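PDB 6G9C: immunomodulatory active chitinase from Trichuris suis, which probably binds and hydrolyses chitin as a secreted family 18 enzyme and displays immunomodulatory activity in inflammatory lung disease. Local coordinates for residues K286-G290 with P333-Q337; I309-E313 with D371-F375; I354-K358 with L393-L398. One frame throughout, in Å; residues are numbered along the deposited sequence.

In the fold
Contacts 2 and 3 are buried, contact 1 only partly. Contact 3 belongs to the family 18 barrel proper: two neighbouring helices pack through aliphatic side chains, with one lysine bond at the margin. Contact 2, centred about 14 Å from the centre of the chain, joins the inserted domain to the loop after strand 364-368 and sets loop carbonyls against the tyrosines of a capped helix start. Contact 1, its centre about 24 Å from that of the chain, lies inside the insertion and uses water bridges around one tyrosine. Contacts 1 and 2 reach the same system of strands, their nearest atoms about 5 Å apart; helix 347-360 of contact 3 follows the insertion.

Contact 1 (K286-G290 with P333-Q337); sequences KTDIG and PYLVQ
Within the small alpha-plus-beta insertion, T287, D288 and I289 of an irregular loop lie along strand 332-337 and meet its side chains Y334 and V336. The tyrosine carries most of the contact. Its CG sits between the backbone N and the carbonyl carbon (chi1 65°), a torsion that stands the ring up from the strand into the loop. The backbone T287 O comes obliquely by one flank of that ring, 3.3 Å from Y334 CE1, and the same oxygen accepts a hydrogen bond from W341 NE1. On the same side of the ring plane, I289 brings its CG1 to 3.8 Å from Y334 CE2.

Such an insertion between the last two barrel strands is a feature of class II family 18 chitinases. Here strand 332-337 runs antiparallel to strands 323-327 and 340-343, and W341 of the latter stacks on Y334. The phenol end is tied to the loop through water. One water lies in the ring plane, 2.7 Å from Y334 OH. It also bonds to T287 OG1 at 2.8 Å, and it donates a longer bond to D288 OD1. A second water accepts from I289 N at 3.0 Å and reaches Y334 OH only weakly. Further along the strand, the methyl groups T287 CG2 and V336 CG1 meet at 3.9 Å, the two side chains crossing at about a right angle.

Contact 2 (I309-E313 with D371-F375); sequences ISYYE and DYDDF. With EDO (1,2-ethanediol), chain C.
S310 and Y372 bring the two backbones to within 4.9 Å, CA to CA, and from there the segments run in the same direction, with Y311 beside D373 and Y312 beside D374. The junction is the start of helix 311-319, whose N-cap is S310. S310 and E313 form a capping box: E313 N donates to S310 OG at 3.1 Å, and S310 N donates to E313 OE1 at 2.9 Å, nearly straight at 170°. Across the contact, the first turn of the helix faces Y372 O, to which Y312 N makes a weak bond of 3.4 Å. The helix belongs to the insertion of this family 18 barrel, while 371-375 is the loop that follows barrel strand 364-368.

Y312 is the side chain most enclosed by that loop. With its CG between the backbone N and the carbonyl carbon (chi1 64°), the ring extends past the loop carbonyls. D371 O lies in the ring plane, 3.3 Å from Y312 CE2, while S310 OG stands 3.2 Å above the plane, over the ring centre. A water accepts from Y312 OH and donates to D371 O. D374, centre of an inverse gamma turn, secures the loop by accepting from the backbone N atoms of F379 and C380, while its neighbour D373 places its carboxylate alongside Y311, the ring and carboxylate planes 65° apart. An ethanediol, probably from the crystallisation liquor and also hydrogen-bonded to W368 NE1, places its O1 at the edge of the Y372 ring, hydrogen-bonded at 2.7 Å to Y372 OH.

Contact 3 (I354-K358 with L393-L398); sequences INWIK and LMQEIL
A knobs-into-holes contact between two helices on the outside of the barrel centres on I354, whose side chain fits among L393, M394, I397 and L398. The local axes of the two segments approach to 9.9 Å and cross at -38°, so the helices run in broadly the same direction.

The two branches of the isoleucine divide the work. I354 CG2 fits against the end of the partner helix, 3.6 Å from I397 CG2 and 3.7 Å from L398 CG. The other branch, extended through CG1, carries I354 CD1 further back along that helix, where it lies 3.7 Å from L393 CB and 4.0 Å from M394 CG. In the barrel of family 18, helix 347-360 precedes the final strand 364-368 and helix 392-398 follows it, so the pair flanks that strand in sequence and lies over it in space. I357 rests on A365, and M394, its chain bent near the end, leaves the partner helix to touch A365, V367 and C37, bringing in the adjacent strand 34-40. I357 adds a looser touch to L398.

Polar groups appear at the margin. N355 OD1 comes to 3.4 Å from I397 CG2, the two side chains crossing at about a right angle. K358 reaches across with a bend at chi3 (-60°) and donates from NZ to I397 O at 2.6 Å, with a C=O...donor angle of 141° and the nitrogen tilted from the carbonyl plane. This acceptor lies in the last turn of helix 392-398, where the lysine's positive charge would probably interact favourably with the partial negative charge of the helix C-terminus. Y33 touches both K358 and L398.

Contact 1 (K286-G290 with P333-Q337)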
ATOM      1  N   LYS A 286      47.983  19.328  17.305  1.00 43.34           N
ATOM      2  CA  LYS A 286      47.747  18.074  18.022  1.00 37.90           C
ATOM      3  C   LYS A 286      46.452  17.499  17.469  1.00 37.96           C
ATOM      4  O   LYS A 286      45.366  17.972  17.806  1.00 37.09           O
ATOM      5  CB  LYS A 286      47.657  18.298  19.528  1.00 39.64           C
ATOM      6  CG  LYS A 286      48.985  18.610  20.201  1.00 42.70           C
ATOM      7  CD  LYS A 286      48.758  19.001  21.653  1.00 48.89           C
ATOM      8  CE  LYS A 286      50.066  19.083  22.434  1.00 54.99           C
ATOM      9  NZ  LYS A 286      49.845  19.714  23.770  1.00 61.77           N
ATOM     10  N   THR A 287      46.570  16.490  16.606  1.00 41.21           N
ATOM     11  CA  THR A 287      45.422  15.998  15.851  1.00 35.92           C
ATOM     12  C   THR A 287      45.197  14.498  16.012  1.00 37.37           C
ATOM     13  O   THR A 287      44.390  13.923  15.265  1.00 36.52           O
ATOM     14  CB  THR A 287      45.579  16.333  14.361  1.00 41.07           C
ATOM     15  OG1 THR A 287      46.665  15.570  13.822  1.00 40.06           O
ATOM     16  CG2 THR A 287      45.886  17.827  14.160  1.00 40.54           C
ATOM     17  N   ASP A 288      45.868  13.844  16.958  1.00 40.07           N
ATOM     18  CA  ASP A 288      45.640  12.418  17.154  1.00 41.19           C
ATOM     19  C   ASP A 288      44.286  12.171  17.819  1.00 36.76           C
ATOM     20  O   ASP A 288      43.651  13.078  18.364  1.00 34.45           O
ATOM     21  CB  ASP A 288      46.742  11.800  18.016  1.00 44.44           C
ATOM     22  CG  ASP A 288      48.057  11.691  17.285  1.00 57.33           C
ATOM     23  OD1 ASP A 288      48.147  12.200  16.147  1.00 60.24           O
ATOM     24  OD2 ASP A 288      48.997  11.087  17.846  1.00 65.09           O
ATOM     25  N   ILE A 289      43.841  10.913  17.751  1.00 30.86           N
ATOM     26  CA  ILE A 289      42.797  10.445  18.651  1.00 32.53           C
ATOM     27  C   ILE A 289      43.262  10.672  20.079  1.00 39.31           C
ATOM     28  O   ILE A 289      44.375  10.282  20.451  1.00 40.41           O
ATOM     29  CB  ILE A 289      42.502   8.959  18.390  1.00 37.75           C
ATOM     30  CG1 ILE A 289      42.037   8.758  16.942  1.00 35.05           C
ATOM     31  CG2 ILE A 289      41.481   8.413  19.421  1.00 39.18           C
ATOM     32  CD1 ILE A 289      42.166   7.321  16.437  1.00 34.21           C
ATOM     33  N   GLY A 290      42.416  11.314  20.887  1.00 38.12           N
ATOM     34  CA  GLY A 290      42.788  11.700  22.235  1.00 38.76           C
ATOM     35  C   GLY A 290      43.368  13.091  22.369  1.00 43.22           C
ATOM     36  O   GLY A 290      43.724  13.490  23.486  1.00 40.21           O
ATOM     37  N   PRO A 333      37.736   5.965  10.177  1.00 29.90           N
ATOM     38  CA  PRO A 333      38.522   7.136   9.786  1.00 33.22           C
ATOM     39  C   PRO A 333      38.234   8.335  10.667  1.00 31.25           C
ATOM     40  O   PRO A 333      37.192   8.394  11.330  1.00 29.59           O
ATOM     41  CB  PRO A 333      38.050   7.393   8.355  1.00 30.86           C
ATOM     42  CG  PRO A 333      36.595   7.047   8.446  1.00 31.25           C
ATOM     43  CD  PRO A 333      36.501   5.861   9.379  1.00 29.16           C
ATOM     44  N   TYR A 334      39.155   9.291  10.695  1.00 28.19           N
ATOM     45  CA  TYR A 334      38.831  10.592  11.235  1.00 27.31           C
ATOM     46  C   TYR A 334      39.301  11.659  10.259  1.00 32.87           C
ATOM     47  O   TYR A 334      40.100  11.397   9.352  1.00 33.52           O
ATOM     48  CB  TYR A 334      39.398  10.793  12.651  1.00 28.77           C
ATOM     49  CG  TYR A 334      40.904  10.808  12.826  1.00 31.04           C
ATOM     50  CD1 TYR A 334      41.619  12.000  12.778  1.00 28.39           C
ATOM     51  CD2 TYR A 334      41.596   9.639  13.130  1.00 30.27           C
ATOM     52  CE1 TYR A 334      42.993  12.024  12.993  1.00 29.72           C
ATOM     53  CE2 TYR A 334      42.966   9.654  13.366  1.00 28.02           C
ATOM     54  CZ  TYR A 334      43.658  10.850  13.282  1.00 30.79           C
ATOM     55  OH  TYR A 334      45.010  10.862  13.491  1.00 35.75           O
ATOM     56  N   LEU A 335      38.742  12.854  10.423  1.00 30.96           N
ATOM     57  CA  LEU A 335      38.941  13.963   9.502  1.00 29.52           C
ATOM     58  C   LEU A 335      39.477  15.153  10.276  1.00 32.59           C
ATOM     59  O   LEU A 335      38.973  15.471  11.362  1.00 35.85           O
ATOM     60  CB  LEU A 335      37.624  14.333   8.811  1.00 29.62           C
ATOM     61  CG  LEU A 335      37.771  15.242   7.595  1.00 35.96           C
ATOM     62  CD1 LEU A 335      38.124  14.384   6.402  1.00 38.77           C
ATOM     63  CD2 LEU A 335      36.502  16.021   7.327  1.00 40.71           C
ATOM     64  N   VAL A 336      40.503  15.797   9.733  1.00 29.15           N
ATOM     65  CA  VAL A 336      41.080  16.998  10.326  1.00 27.35           C
ATOM     66  C   VAL A 336      41.064  18.100   9.279  1.00 37.02           C
ATOM     67  O   VAL A 336      41.529  17.897   8.149  1.00 38.20           O
ATOM     68  CB  VAL A 336      42.512  16.759  10.833  1.00 32.81           C
ATOM     69  CG1 VAL A 336      42.994  17.978  11.608  1.00 38.26           C
ATOM     70  CG2 VAL A 336      42.578  15.502  11.692  1.00 35.52           C
ATOM     71  N   GLN A 337      40.548  19.270   9.661  1.00 34.40           N
ATOM     72  CA  GLN A 337      40.545  20.444   8.784  1.00 37.92           C
ATOM     73  C   GLN A 337      40.783  21.661   9.671  1.00 33.63           C
ATOM     74  O   GLN A 337      39.855  22.131  10.339  1.00 34.09           O
ATOM     75  CB  GLN A 337      39.227  20.542   8.028  1.00 41.21           C
ATOM     76  CG  GLN A 337      39.131  21.659   7.009  1.00 42.51           C
ATOM     77  CD  GLN A 337      37.710  21.809   6.479  1.00 46.53           C
ATOM     78  OE1 GLN A 337      36.753  21.962   7.250  1.00 47.30           O
ATOM     79  NE2 GLN A 337      37.564  21.746   5.169  1.00 49.13           N
TER
HETATM   80  O   HOH W   1      46.802  12.836  13.341  1.00 38.75           O
HETATM   81  O   HOH W   2      45.755   9.099  16.270  1.00 53.38           O

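Contact 2 (I309-E313 with D371-F375)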
ATOM      1  N   ILE A 309      28.299  15.945  12.103  1.00 25.38           N
ATOM      2  CA  ILE A 309      28.530  16.136  10.671  1.00 27.28           C
ATOM      3  C   ILE A 309      27.940  14.928   9.965  1.00 26.02           C
ATOM      4  O   ILE A 309      27.914  13.826  10.518  1.00 25.64           O
ATOM      5  CB  ILE A 309      30.035  16.303  10.342  1.00 29.66           C
ATOM      6  CG1 ILE A 309      30.253  16.699   8.864  1.00 24.71           C
ATOM      7  CG2 ILE A 309      30.806  15.003  10.634  1.00 26.51           C
ATOM      8  CD1 ILE A 309      31.679  17.254   8.566  1.00 26.00           C
ATOM      9  N   SER A 310      27.449  15.134   8.744  1.00 27.52           N
ATOM     10  CA  SER A 310      26.971  14.016   7.942  1.00 30.72           C
ATOM     11  C   SER A 310      28.087  13.489   7.039  1.00 30.89           C
ATOM     12  O   SER A 310      29.054  14.187   6.740  1.00 30.07           O
ATOM     13  CB  SER A 310      25.786  14.437   7.078  1.00 27.74           C
ATOM     14  OG  SER A 310      26.241  15.312   6.046  1.00 29.65           O
ATOM     15  N   TYR A 311      27.929  12.243   6.584  1.00 25.99           N
ATOM     16  CA  TYR A 311      28.909  11.696   5.654  1.00 28.86           C
ATOM     17  C   TYR A 311      29.037  12.565   4.404  1.00 30.74           C
ATOM     18  O   TYR A 311      30.150  12.820   3.921  1.00 28.28           O
ATOM     19  CB  TYR A 311      28.555  10.256   5.271  1.00 25.83           C
ATOM     20  CG  TYR A 311      29.492   9.731   4.218  1.00 27.26           C
ATOM     21  CD1 TYR A 311      30.831   9.517   4.502  1.00 27.45           C
ATOM     22  CD2 TYR A 311      29.058   9.492   2.920  1.00 28.70           C
ATOM     23  CE1 TYR A 311      31.721   9.072   3.512  1.00 28.45           C
ATOM     24  CE2 TYR A 311      29.928   9.046   1.949  1.00 30.08           C
ATOM     25  CZ  TYR A 311      31.257   8.828   2.252  1.00 31.06           C
ATOM     26  OH  TYR A 311      32.137   8.378   1.282  1.00 37.28           O
ATOM     27  N   TYR A 312      27.918  13.037   3.854  1.00 27.76           N
ATOM     28  CA  TYR A 312      28.061  13.832   2.637  1.00 28.82           C
ATOM     29  C   TYR A 312      28.742  15.173   2.919  1.00 29.63           C
ATOM     30  O   TYR A 312      29.404  15.731   2.036  1.00 30.30           O
ATOM     31  CB  TYR A 312      26.702  14.006   1.944  1.00 32.89           C
ATOM     32  CG  TYR A 312      25.625  14.781   2.684  1.00 31.56           C
ATOM     33  CD1 TYR A 312      25.603  16.179   2.672  1.00 31.11           C
ATOM     34  CD2 TYR A 312      24.588  14.114   3.350  1.00 31.11           C
ATOM     35  CE1 TYR A 312      24.595  16.890   3.323  1.00 35.20           C
ATOM     36  CE2 TYR A 312      23.582  14.820   4.000  1.00 29.15           C
ATOM     37  CZ  TYR A 312      23.587  16.203   3.985  1.00 32.82           C
ATOM     38  OH  TYR A 312      22.584  16.909   4.636  1.00 29.19           O
ATOM     39  N   GLU A 313      28.611  15.694   4.141  1.00 29.52           N
ATOM     40  CA  GLU A 313      29.335  16.908   4.507  1.00 30.06           C
ATOM     41  C   GLU A 313      30.825  16.630   4.664  1.00 34.70           C
ATOM     42  O   GLU A 313      31.659  17.487   4.344  1.00 34.73           O
ATOM     43  CB  GLU A 313      28.763  17.488   5.801  1.00 29.80           C
ATOM     44  CG  GLU A 313      27.525  18.346   5.622  1.00 29.55           C
ATOM     45  CD  GLU A 313      26.874  18.665   6.958  1.00 35.21           C
ATOM     46  OE1 GLU A 313      27.184  17.959   7.940  1.00 32.68           O
ATOM     47  OE2 GLU A 313      26.068  19.616   7.029  1.00 36.47           O
ATOM     48  N   ASP A 371      19.294   9.814   5.739  1.00 26.99           N
ATOM     49  CA  ASP A 371      19.488  11.164   5.231  1.00 29.89           C
ATOM     50  C   ASP A 371      20.885  11.708   5.493  1.00 28.27           C
ATOM     51  O   ASP A 371      21.170  12.837   5.092  1.00 31.12           O
ATOM     52  CB  ASP A 371      18.447  12.112   5.828  1.00 26.34           C
ATOM     53  CG  ASP A 371      18.328  11.963   7.340  1.00 32.08           C
ATOM     54  OD1 ASP A 371      19.151  12.569   8.064  1.00 31.19           O
ATOM     55  OD2 ASP A 371      17.419  11.231   7.789  1.00 28.88           O
ATOM     56  N   TYR A 372      21.761  10.936   6.137  1.00 25.40           N
ATOM     57  CA  TYR A 372      23.142  11.379   6.310  1.00 28.96           C
ATOM     58  C   TYR A 372      24.091  10.818   5.260  1.00 29.19           C
ATOM     59  O   TYR A 372      25.213  11.320   5.123  1.00 28.19           O
ATOM     60  CB  TYR A 372      23.661  10.985   7.688  1.00 26.76           C
ATOM     61  CG  TYR A 372      23.007  11.666   8.860  1.00 25.92           C
ATOM     62  CD1 TYR A 372      22.525  12.971   8.779  1.00 29.56           C
ATOM     63  CD2 TYR A 372      22.889  10.993  10.071  1.00 24.62           C
ATOM     64  CE1 TYR A 372      21.940  13.588   9.907  1.00 30.45           C
ATOM     65  CE2 TYR A 372      22.312  11.583  11.169  1.00 30.34           C
ATOM     66  CZ  TYR A 372      21.849  12.876  11.092  1.00 34.00           C
ATOM     67  OH  TYR A 372      21.284  13.425  12.228  1.00 33.91           O
ATOM     68  N   ASP A 373      23.675   9.783   4.535  1.00 27.26           N
ATOM     69  CA  ASP A 373      24.457   9.241   3.439  1.00 26.04           C
ATOM     70  C   ASP A 373      24.424  10.219   2.263  1.00 26.48           C
ATOM     71  O   ASP A 373      23.623  11.159   2.220  1.00 32.73           O
ATOM     72  CB  ASP A 373      23.883   7.884   3.031  1.00 28.23           C
ATOM     73  CG  ASP A 373      24.873   6.980   2.308  1.00 30.45           C
ATOM     74  OD1 ASP A 373      26.008   7.383   1.961  1.00 32.59           O
ATOM     75  OD2 ASP A 373      24.474   5.818   2.067  1.00 29.41           O
ATOM     76  N   ASP A 374      25.288   9.980   1.288  1.00 28.89           N
ATOM     77  CA  ASP A 374      25.241  10.729   0.025  1.00 30.54           C
ATOM     78  C   ASP A 374      24.083  10.173  -0.806  1.00 33.37           C
ATOM     79  O   ASP A 374      24.262   9.421  -1.761  1.00 33.87           O
ATOM     80  CB  ASP A 374      26.581  10.623  -0.702  1.00 30.80           C
ATOM     81  CG  ASP A 374      26.756  11.666  -1.826  1.00 39.54           C
ATOM     82  OD1 ASP A 374      26.093  12.731  -1.812  1.00 39.48           O
ATOM     83  OD2 ASP A 374      27.592  11.417  -2.726  1.00 37.95           O
ATOM     84  N   PHE A 375      22.857  10.525  -0.396  1.00 32.45           N
ATOM     85  CA  PHE A 375      21.688   9.862  -0.974  1.00 32.00           C
ATOM     86  C   PHE A 375      21.358  10.344  -2.383  1.00 38.69           C
ATOM     87  O   PHE A 375      20.654   9.634  -3.113  1.00 40.77           O
ATOM     88  CB  PHE A 375      20.461  10.018  -0.059  1.00 30.46           C
ATOM     89  CG  PHE A 375      20.088  11.440   0.230  1.00 33.83           C
ATOM     90  CD1 PHE A 375      20.647  12.103   1.313  1.00 31.31           C
ATOM     91  CD2 PHE A 375      19.164  12.108  -0.568  1.00 35.85           C
ATOM     92  CE1 PHE A 375      20.308  13.414   1.596  1.00 30.79           C
ATOM     93  CE2 PHE A 375      18.814  13.423  -0.295  1.00 39.09           C
ATOM     94  CZ  PHE A 375      19.391  14.076   0.796  1.00 34.76           C
TER
HETATM   95  C1  EDO C 501      22.941  12.022  15.080  1.00 30.07           C
HETATM   96  O1  EDO C 501      21.622  12.085  14.535  1.00 29.50           O
HETATM   97  C2  EDO C 501      23.439  13.457  15.108  1.00 46.85           C
HETATM   98  O2  EDO C 501      22.657  14.263  15.999  1.00 58.43           O
HETATM   99  O   HOH W   3      20.345  15.421   4.967  1.00 32.33           O

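Contact 3 (I354-K358 with L393-L398)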
ATOM      1  N   ILE A 354      30.344  -4.459   8.370  1.00 31.89           N
ATOM      2  CA  ILE A 354      29.332  -5.340   7.787  1.00 29.10           C
ATOM      3  C   ILE A 354      29.910  -6.721   7.493  1.00 36.15           C
ATOM      4  O   ILE A 354      29.225  -7.741   7.653  1.00 35.66           O
ATOM      5  CB  ILE A 354      28.728  -4.685   6.532  1.00 32.63           C
ATOM      6  CG1 ILE A 354      28.014  -3.390   6.927  1.00 30.10           C
ATOM      7  CG2 ILE A 354      27.744  -5.632   5.830  1.00 33.62           C
ATOM      8  CD1 ILE A 354      27.506  -2.586   5.761  1.00 34.20           C
ATOM      9  N   ASN A 355      31.165  -6.784   7.032  1.00 35.51           N
ATOM     10  CA  ASN A 355      31.817  -8.080   6.865  1.00 40.00           C
ATOM     11  C   ASN A 355      32.027  -8.759   8.213  1.00 39.10           C
ATOM     12  O   ASN A 355      31.935  -9.988   8.317  1.00 42.12           O
ATOM     13  CB  ASN A 355      33.152  -7.915   6.136  1.00 43.53           C
ATOM     14  CG  ASN A 355      32.985  -7.783   4.636  1.00 48.66           C
ATOM     15  OD1 ASN A 355      32.296  -8.580   3.999  1.00 53.17           O
ATOM     16  ND2 ASN A 355      33.620  -6.775   4.063  1.00 49.71           N
ATOM     17  N   TRP A 356      32.302  -7.972   9.257  1.00 36.25           N
ATOM     18  CA  TRP A 356      32.407  -8.529  10.602  1.00 38.14           C
ATOM     19  C   TRP A 356      31.071  -9.114  11.075  1.00 37.40           C
ATOM     20  O   TRP A 356      31.033 -10.210  11.648  1.00 40.01           O
ATOM     21  CB  TRP A 356      32.897  -7.449  11.568  1.00 38.05           C
ATOM     22  CG  TRP A 356      32.918  -7.885  12.997  1.00 38.01           C
ATOM     23  CD1 TRP A 356      33.916  -8.563  13.635  1.00 42.07           C
ATOM     24  CD2 TRP A 356      31.887  -7.677  13.969  1.00 36.70           C
ATOM     25  NE1 TRP A 356      33.571  -8.787  14.947  1.00 44.90           N
ATOM     26  CE2 TRP A 356      32.331  -8.249  15.178  1.00 43.48           C
ATOM     27  CE3 TRP A 356      30.638  -7.053  13.936  1.00 40.41           C
ATOM     28  CZ2 TRP A 356      31.566  -8.224  16.342  1.00 42.73           C
ATOM     29  CZ3 TRP A 356      29.877  -7.033  15.097  1.00 42.36           C
ATOM     30  CH2 TRP A 356      30.345  -7.610  16.281  1.00 41.18           C
ATOM     31  N   ILE A 357      29.967  -8.389  10.853  1.00 36.26           N
ATOM     32  CA  ILE A 357      28.638  -8.902  11.206  1.00 38.69           C
ATOM     33  C   ILE A 357      28.450 -10.305  10.647  1.00 44.44           C
ATOM     34  O   ILE A 357      27.975 -11.217  11.337  1.00 39.62           O
ATOM     35  CB  ILE A 357      27.536  -7.959  10.690  1.00 35.44           C
ATOM     36  CG1 ILE A 357      27.562  -6.613  11.407  1.00 33.24           C
ATOM     37  CG2 ILE A 357      26.145  -8.595  10.848  1.00 36.66           C
ATOM     38  CD1 ILE A 357      26.581  -5.629  10.777  1.00 30.44           C
ATOM     39  N   LYS A 358      28.834 -10.500   9.385  1.00 38.49           N
ATOM     40  CA  LYS A 358      28.679 -11.811   8.767  1.00 43.91           C
ATOM     41  C   LYS A 358      29.610 -12.834   9.408  1.00 46.44           C
ATOM     42  O   LYS A 358      29.221 -13.989   9.624  1.00 46.24           O
ATOM     43  CB  LYS A 358      28.937 -11.704   7.262  1.00 45.68           C
ATOM     44  CG  LYS A 358      28.257 -12.774   6.435  1.00 52.68           C
ATOM     45  CD  LYS A 358      28.756 -12.781   5.005  1.00 61.79           C
ATOM     46  CE  LYS A 358      28.505 -11.449   4.333  1.00 68.28           C
ATOM     47  NZ  LYS A 358      28.727 -11.540   2.862  1.00 78.54           N
ATOM     48  N   LEU A 393      25.975  -0.834   1.063  1.00 32.52           N
ATOM     49  CA  LEU A 393      26.846  -1.935   1.462  1.00 34.82           C
ATOM     50  C   LEU A 393      26.094  -3.030   2.207  1.00 35.74           C
ATOM     51  O   LEU A 393      26.561  -4.171   2.237  1.00 34.83           O
ATOM     52  CB  LEU A 393      27.992  -1.407   2.333  1.00 31.09           C
ATOM     53  CG  LEU A 393      29.003  -0.542   1.555  1.00 33.73           C
ATOM     54  CD1 LEU A 393      29.981   0.144   2.494  1.00 34.58           C
ATOM     55  CD2 LEU A 393      29.739  -1.375   0.537  1.00 33.73           C
ATOM     56  N   MET A 394      24.964  -2.702   2.845  1.00 32.78           N
ATOM     57  CA  MET A 394      24.187  -3.728   3.535  1.00 32.69           C
ATOM     58  C   MET A 394      23.650  -4.760   2.547  1.00 31.82           C
ATOM     59  O   MET A 394      23.934  -5.959   2.658  1.00 37.38           O
ATOM     60  CB  MET A 394      23.040  -3.087   4.329  1.00 30.13           C
ATOM     61  CG  MET A 394      23.485  -2.297   5.546  1.00 30.85           C
ATOM     62  SD  MET A 394      22.123  -2.017   6.711  1.00 31.08           S
ATOM     63  CE  MET A 394      20.993  -1.067   5.711  1.00 28.34           C
ATOM     64  N   GLN A 395      22.886  -4.301   1.553  1.00 35.93           N
ATOM     65  CA  GLN A 395      22.410  -5.193   0.497  1.00 40.72           C
ATOM     66  C   GLN A 395      23.563  -5.910  -0.199  1.00 43.31           C
ATOM     67  O   GLN A 395      23.487  -7.115  -0.467  1.00 42.11           O
ATOM     68  CB  GLN A 395      21.603  -4.384  -0.515  1.00 43.26           C
ATOM     69  CG  GLN A 395      20.357  -5.048  -1.009  1.00 58.97           C
ATOM     70  CD  GLN A 395      20.648  -6.271  -1.819  1.00 72.79           C
ATOM     71  OE1 GLN A 395      21.642  -6.325  -2.543  1.00 78.86           O
ATOM     72  NE2 GLN A 395      19.781  -7.273  -1.708  1.00 80.50           N
ATOM     73  N   GLU A 396      24.640  -5.184  -0.509  1.00 38.97           N
ATOM     74  CA  GLU A 396      25.691  -5.759  -1.345  1.00 44.40           C
ATOM     75  C   GLU A 396      26.440  -6.866  -0.628  1.00 47.26           C
ATOM     76  O   GLU A 396      26.873  -7.828  -1.270  1.00 46.04           O
ATOM     77  CB  GLU A 396      26.680  -4.685  -1.783  1.00 38.65           C
ATOM     78  CG  GLU A 396      26.139  -3.734  -2.816  1.00 48.66           C
ATOM     79  CD  GLU A 396      27.045  -2.540  -3.019  1.00 53.59           C
ATOM     80  OE1 GLU A 396      28.239  -2.630  -2.654  1.00 55.97           O
ATOM     81  OE2 GLU A 396      26.561  -1.511  -3.537  1.00 58.69           O
ATOM     82  N   ILE A 397      26.604  -6.750   0.686  1.00 38.98           N
ATOM     83  CA  ILE A 397      27.394  -7.698   1.457  1.00 42.10           C
ATOM     84  C   ILE A 397      26.513  -8.712   2.176  1.00 45.74           C
ATOM     85  O   ILE A 397      26.805  -9.907   2.160  1.00 45.67           O
ATOM     86  CB  ILE A 397      28.301  -6.946   2.456  1.00 43.64           C
ATOM     87  CG1 ILE A 397      29.272  -6.025   1.707  1.00 45.99           C
ATOM     88  CG2 ILE A 397      29.054  -7.931   3.344  1.00 41.05           C
ATOM     89  CD1 ILE A 397      29.998  -5.017   2.601  1.00 40.01           C
ATOM     90  N   LEU A 398      25.424  -8.264   2.807  1.00 45.57           N
ATOM     91  CA  LEU A 398      24.557  -9.191   3.522  1.00 46.15           C
ATOM     92  C   LEU A 398      23.517  -9.846   2.624  1.00 57.40           C
ATOM     93  O   LEU A 398      22.886 -10.818   3.049  1.00 58.24           O
ATOM     94  CB  LEU A 398      23.859  -8.486   4.689  1.00 38.68           C
ATOM     95  CG  LEU A 398      24.791  -7.852   5.733  1.00 38.31           C
ATOM     96  CD1 LEU A 398      24.002  -7.094   6.774  1.00 38.29           C
ATOM     97  CD2 LEU A 398      25.688  -8.900   6.382  1.00 39.37           C
TER